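Local coordinates for protein trehalose monomycolate exporter MmpL3 (Mycobacterium tuberculosis, PDB 7NVH) that exports trehalose monomycolate, a mycolic acid carrier, probably moving it across the inner membrane as a transporter of the RND permease superfamily, at residues S288-L300 against T311-I323. Numbering follows the deposited sequence.
Sequences SAVLIVASAIGLL and TYATIASVMLSAI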
loop_
_atom_site.group_PDB
_atom_site.type_symbol
_atom_site.label_atom_id
_atom_site.label_comp_id
_atom_site.label_asym_id
_atom_site.label_seq_id
_atom_site.Cartn_x
_atom_site.Cartn_y
_atom_site.Cartn_z
ATOM N N SER A 288 -5.663 -20.245 -4.289
ATOM C CA SER A 288 -5.194 -19.166 -3.422
ATOM C C SER A 288 -4.980 -17.878 -4.210
ATOM O O SER A 288 -5.333 -16.785 -3.748
ATOM C CB SER A 288 -3.906 -19.583 -2.717
ATOM O OG SER A 288 -4.127 -20.689 -1.862
ATOM N N ALA A 289 -4.402 -17.990 -5.406
ATOM C CA ALA A 289 -4.166 -16.805 -6.223
ATOM C C ALA A 289 -5.475 -16.161 -6.659
ATOM O O ALA A 289 -5.626 -14.934 -6.594
ATOM C CB ALA A 289 -3.319 -17.167 -7.437
ATOM N N VAL A 290 -6.435 -16.966 -7.116
ATOM C CA VAL A 290 -7.706 -16.378 -7.526
ATOM C C VAL A 290 -8.457 -15.835 -6.318
ATOM O O VAL A 290 -9.244 -14.893 -6.445
ATOM C CB VAL A 290 -8.560 -17.377 -8.327
ATOM C CG1 VAL A 290 -7.764 -17.936 -9.491
ATOM C CG2 VAL A 290 -9.073 -18.486 -7.438
ATOM N N LEU A 291 -8.211 -16.385 -5.127
ATOM C CA LEU A 291 -8.804 -15.813 -3.924
ATOM C C LEU A 291 -8.224 -14.440 -3.624
ATOM O O LEU A 291 -8.957 -13.523 -3.238
ATOM C CB LEU A 291 -8.595 -16.746 -2.740
ATOM C CG LEU A 291 -9.730 -17.734 -2.508
ATOM C CD1 LEU A 291 -9.416 -18.545 -1.290
ATOM C CD2 LEU A 291 -11.044 -17.003 -2.338
ATOM N N ILE A 292 -6.909 -14.278 -3.783
ATOM C CA ILE A 292 -6.325 -12.947 -3.630
ATOM C C ILE A 292 -6.910 -11.993 -4.656
ATOM O O ILE A 292 -7.239 -10.843 -4.342
ATOM C CB ILE A 292 -4.793 -12.993 -3.745
ATOM C CG1 ILE A 292 -4.175 -13.536 -2.472
ATOM C CG2 ILE A 292 -4.257 -11.602 -3.987
ATOM C CD1 ILE A 292 -2.676 -13.493 -2.496
ATOM N N VAL A 293 -7.034 -12.448 -5.903
ATOM C CA VAL A 293 -7.590 -11.594 -6.947
ATOM C C VAL A 293 -9.000 -11.156 -6.580
ATOM O O VAL A 293 -9.357 -9.981 -6.719
ATOM C CB VAL A 293 -7.553 -12.318 -8.304
ATOM C CG1 VAL A 293 -8.400 -11.580 -9.321
ATOM C CG2 VAL A 293 -6.129 -12.432 -8.789
ATOM N N ALA A 294 -9.818 -12.087 -6.087
ATOM C CA ALA A 294 -11.178 -11.746 -5.685
ATOM C C ALA A 294 -11.185 -10.772 -4.515
ATOM O O ALA A 294 -12.017 -9.859 -4.466
ATOM C CB ALA A 294 -11.949 -13.014 -5.328
ATOM N N SER A 295 -10.281 -10.960 -3.555
ATOM C CA SER A 295 -10.228 -10.059 -2.408
ATOM C C SER A 295 -9.827 -8.650 -2.824
ATOM O O SER A 295 -10.389 -7.667 -2.327
ATOM C CB SER A 295 -9.262 -10.602 -1.359
ATOM O OG SER A 295 -9.683 -11.870 -0.888
ATOM N N ALA A 296 -8.862 -8.529 -3.730
ATOM C CA ALA A 296 -8.320 -7.235 -4.116
ATOM C C ALA A 296 -9.006 -6.627 -5.332
ATOM O O ALA A 296 -8.665 -5.504 -5.712
ATOM C CB ALA A 296 -6.818 -7.354 -4.386
ATOM N N ILE A 297 -9.953 -7.328 -5.954
ATOM C CA ILE A 297 -10.621 -6.751 -7.115
ATOM C C ILE A 297 -11.643 -5.706 -6.686
ATOM O O ILE A 297 -11.937 -4.774 -7.443
ATOM C CB ILE A 297 -11.261 -7.848 -7.980
ATOM C CG1 ILE A 297 -11.569 -7.314 -9.378
ATOM C CG2 ILE A 297 -12.523 -8.385 -7.332
ATOM C CD1 ILE A 297 -11.877 -8.393 -10.384
ATOM N N GLY A 298 -12.184 -5.823 -5.472
ATOM C CA GLY A 298 -13.128 -4.837 -4.985
ATOM C C GLY A 298 -12.549 -3.444 -4.882
ATOM O O GLY A 298 -13.300 -2.465 -4.918
ATOM N N LEU A 299 -11.225 -3.331 -4.763
ATOM C CA LEU A 299 -10.587 -2.023 -4.739
ATOM C C LEU A 299 -10.739 -1.284 -6.061
ATOM O O LEU A 299 -10.502 -0.073 -6.107
ATOM C CB LEU A 299 -9.105 -2.163 -4.395
ATOM C CG LEU A 299 -8.772 -2.903 -3.101
ATOM C CD1 LEU A 299 -7.269 -2.959 -2.895
ATOM C CD2 LEU A 299 -9.453 -2.247 -1.918
ATOM N N LEU A 300 -11.121 -1.980 -7.133
ATOM C CA LEU A 300 -11.336 -1.312 -8.410
ATOM C C LEU A 300 -12.525 -0.364 -8.377
ATOM O O LEU A 300 -12.615 0.525 -9.228
ATOM C CB LEU A 300 -11.533 -2.344 -9.517
ATOM C CG LEU A 300 -10.263 -3.035 -9.997
ATOM C CD1 LEU A 300 -10.596 -4.125 -10.995
ATOM C CD2 LEU A 300 -9.344 -2.011 -10.614
ATOM N N THR A 311 -4.021 -2.165 -6.797
ATOM C CA THR A 311 -4.750 -3.397 -7.070
ATOM C C THR A 311 -4.261 -4.052 -8.357
ATOM O O THR A 311 -4.195 -5.281 -8.441
ATOM C CB THR A 311 -6.257 -3.137 -7.125
ATOM O OG1 THR A 311 -6.949 -4.381 -7.269
ATOM C CG2 THR A 311 -6.619 -2.238 -8.286
ATOM N N TYR A 312 -3.894 -3.252 -9.361
ATOM C CA TYR A 312 -3.296 -3.818 -10.566
ATOM C C TYR A 312 -1.978 -4.502 -10.245
ATOM O O TYR A 312 -1.704 -5.601 -10.739
ATOM C CB TYR A 312 -3.079 -2.731 -11.618
ATOM C CG TYR A 312 -4.340 -2.225 -12.266
ATOM C CD1 TYR A 312 -5.525 -2.933 -12.169
ATOM C CD2 TYR A 312 -4.343 -1.039 -12.982
ATOM C CE1 TYR A 312 -6.677 -2.473 -12.764
ATOM C CE2 TYR A 312 -5.492 -0.569 -13.578
ATOM C CZ TYR A 312 -6.657 -1.290 -13.466
ATOM O OH TYR A 312 -7.807 -0.828 -14.059
ATOM N N ALA A 313 -1.149 -3.864 -9.420
ATOM C CA ALA A 313 0.124 -4.465 -9.037
ATOM C C ALA A 313 -0.095 -5.780 -8.303
ATOM O O ALA A 313 0.566 -6.784 -8.591
ATOM C CB ALA A 313 0.925 -3.492 -8.173
ATOM N N THR A 314 -1.037 -5.793 -7.358
ATOM C CA THR A 314 -1.315 -7.009 -6.602
ATOM C C THR A 314 -1.822 -8.120 -7.513
ATOM O O THR A 314 -1.356 -9.261 -7.436
ATOM C CB THR A 314 -2.330 -6.718 -5.497
ATOM O OG1 THR A 314 -1.793 -5.740 -4.600
ATOM C CG2 THR A 314 -2.649 -7.984 -4.724
ATOM N N ILE A 315 -2.776 -7.801 -8.390
ATOM C CA ILE A 315 -3.350 -8.814 -9.270
ATOM C C ILE A 315 -2.283 -9.378 -10.196
ATOM O O ILE A 315 -2.169 -10.597 -10.370
ATOM C CB ILE A 315 -4.531 -8.229 -10.063
ATOM C CG1 ILE A 315 -5.743 -8.036 -9.151
ATOM C CG2 ILE A 315 -4.883 -9.124 -11.235
ATOM C CD1 ILE A 315 -6.943 -7.450 -9.852
ATOM N N ALA A 316 -1.480 -8.499 -10.799
ATOM C CA ALA A 316 -0.437 -8.960 -11.704
ATOM C C ALA A 316 0.575 -9.832 -10.978
ATOM O O ALA A 316 0.952 -10.899 -11.474
ATOM C CB ALA A 316 0.255 -7.767 -12.360
ATOM N N SER A 317 1.010 -9.409 -9.789
ATOM C CA SER A 317 2.010 -10.181 -9.062
ATOM C C SER A 317 1.475 -11.548 -8.656
ATOM O O SER A 317 2.166 -12.558 -8.817
ATOM C CB SER A 317 2.486 -9.399 -7.840
ATOM O OG SER A 317 1.512 -9.420 -6.817
ATOM N N VAL A 318 0.239 -11.612 -8.150
ATOM C CA VAL A 318 -0.286 -12.897 -7.695
ATOM C C VAL A 318 -0.551 -13.822 -8.876
ATOM O O VAL A 318 -0.260 -15.024 -8.812
ATOM C CB VAL A 318 -1.540 -12.709 -6.822
ATOM C CG1 VAL A 318 -1.235 -11.791 -5.677
ATOM C CG2 VAL A 318 -2.706 -12.167 -7.623
ATOM N N MET A 319 -1.099 -13.293 -9.972
ATOM C CA MET A 319 -1.352 -14.140 -11.129
ATOM C C MET A 319 -0.053 -14.648 -11.729
ATOM O O MET A 319 0.038 -15.817 -12.117
ATOM C CB MET A 319 -2.176 -13.385 -12.170
ATOM C CG MET A 319 -3.659 -13.314 -11.845
ATOM S SD MET A 319 -4.236 -14.652 -10.779
ATOM C CE MET A 319 -4.201 -16.056 -11.895
ATOM N N LEU A 320 0.971 -13.796 -11.803
ATOM C CA LEU A 320 2.250 -14.255 -12.325
ATOM C C LEU A 320 2.889 -15.280 -11.402
ATOM O O LEU A 320 3.489 -16.250 -11.873
ATOM C CB LEU A 320 3.191 -13.079 -12.543
ATOM C CG LEU A 320 4.363 -13.477 -13.430
ATOM C CD1 LEU A 320 3.862 -14.003 -14.762
ATOM C CD2 LEU A 320 5.274 -12.306 -13.631
ATOM N N SER A 321 2.776 -15.087 -10.086
ATOM C CA SER A 321 3.328 -16.062 -9.156
ATOM C C SER A 321 2.645 -17.413 -9.309
ATOM O O SER A 321 3.312 -18.452 -9.336
ATOM C CB SER A 321 3.193 -15.555 -7.723
ATOM O OG SER A 321 1.834 -15.498 -7.332
ATOM N N ALA A 322 1.317 -17.418 -9.428
ATOM C CA ALA A 322 0.606 -18.679 -9.614
ATOM C C ALA A 322 0.963 -19.331 -10.941
ATOM O O ALA A 322 1.189 -20.547 -11.000
ATOM C CB ALA A 322 -0.899 -18.453 -9.530
ATOM N N ILE A 323 1.008 -18.548 -12.019
ATOM C CA ILE A 323 1.318 -19.112 -13.327
ATOM C C ILE A 323 2.725 -19.691 -13.332
ATOM O O ILE A 323 2.957 -20.784 -13.857
ATOM C CB ILE A 323 1.126 -18.052 -14.426
ATOM C CG1 ILE A 323 -0.361 -17.765 -14.621
ATOM C CG2 ILE A 323 1.711 -18.531 -15.731
ATOM C CD1 ILE A 323 -0.645 -16.437 -15.280
#
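Thr311 hydrogen-bonds through its hydroxyl to the carbonyl of Ala296, where two consecutive transmembrane helices, 270-297 and 305-336, form a helical hairpin in the membrane domain of this RND-type transporter. Over these segments the axes run almost exactly antiparallel, at 172°, and come within 9.1 Å, a spacing that suits an interface of alanines and beta-branched side chains.

From CB outward, each side-chain atom of Thr311 meets segment 288-300. CB rests against Leu299 CB at 4.1 Å. OG1, anti to the backbone N (chi1 -175°), donates to Ala296 O at 2.6 Å, arriving above the carbonyl plane rather than along a lone pair. That carbonyl lies near the C-terminal end of the helix, shortly before the 3-10 segment 298-300, and within its own segment it receives just a weak bond from Leu299 N, so the threonine hydroxyl gives it a second donor, between two buried residues. The methyl CG2 meets Leu300 CD2, which also touches CE1 of the Tyr312 ring at 3.5 Å. Leucine suits this place because one branch can serve both neighbours.

Farther along, Val318 divides its two methyls: CG1 packs on Ile292 CG2, while CG2 lies 3.6 Å from Val293 CG2. Short, branched side chains fill the seam here without forcing the helices apart. Val318 also touches Ile244 of helix 237-246 and Ile248 of helix 248-265, the latter shared with Ile292, tying the hairpin into the bundle; Ser288 and Ile292 touch Asp640 of helix 624-654.

The unbranched chain of Met319, bent at chi2 and chi3, crosses Val293 at about a right angle and sets SD against Val293 CG2. At the far end the side chains shrink to single methyls, and Ala289 CB meets Ala322 CB at 3.4 Å.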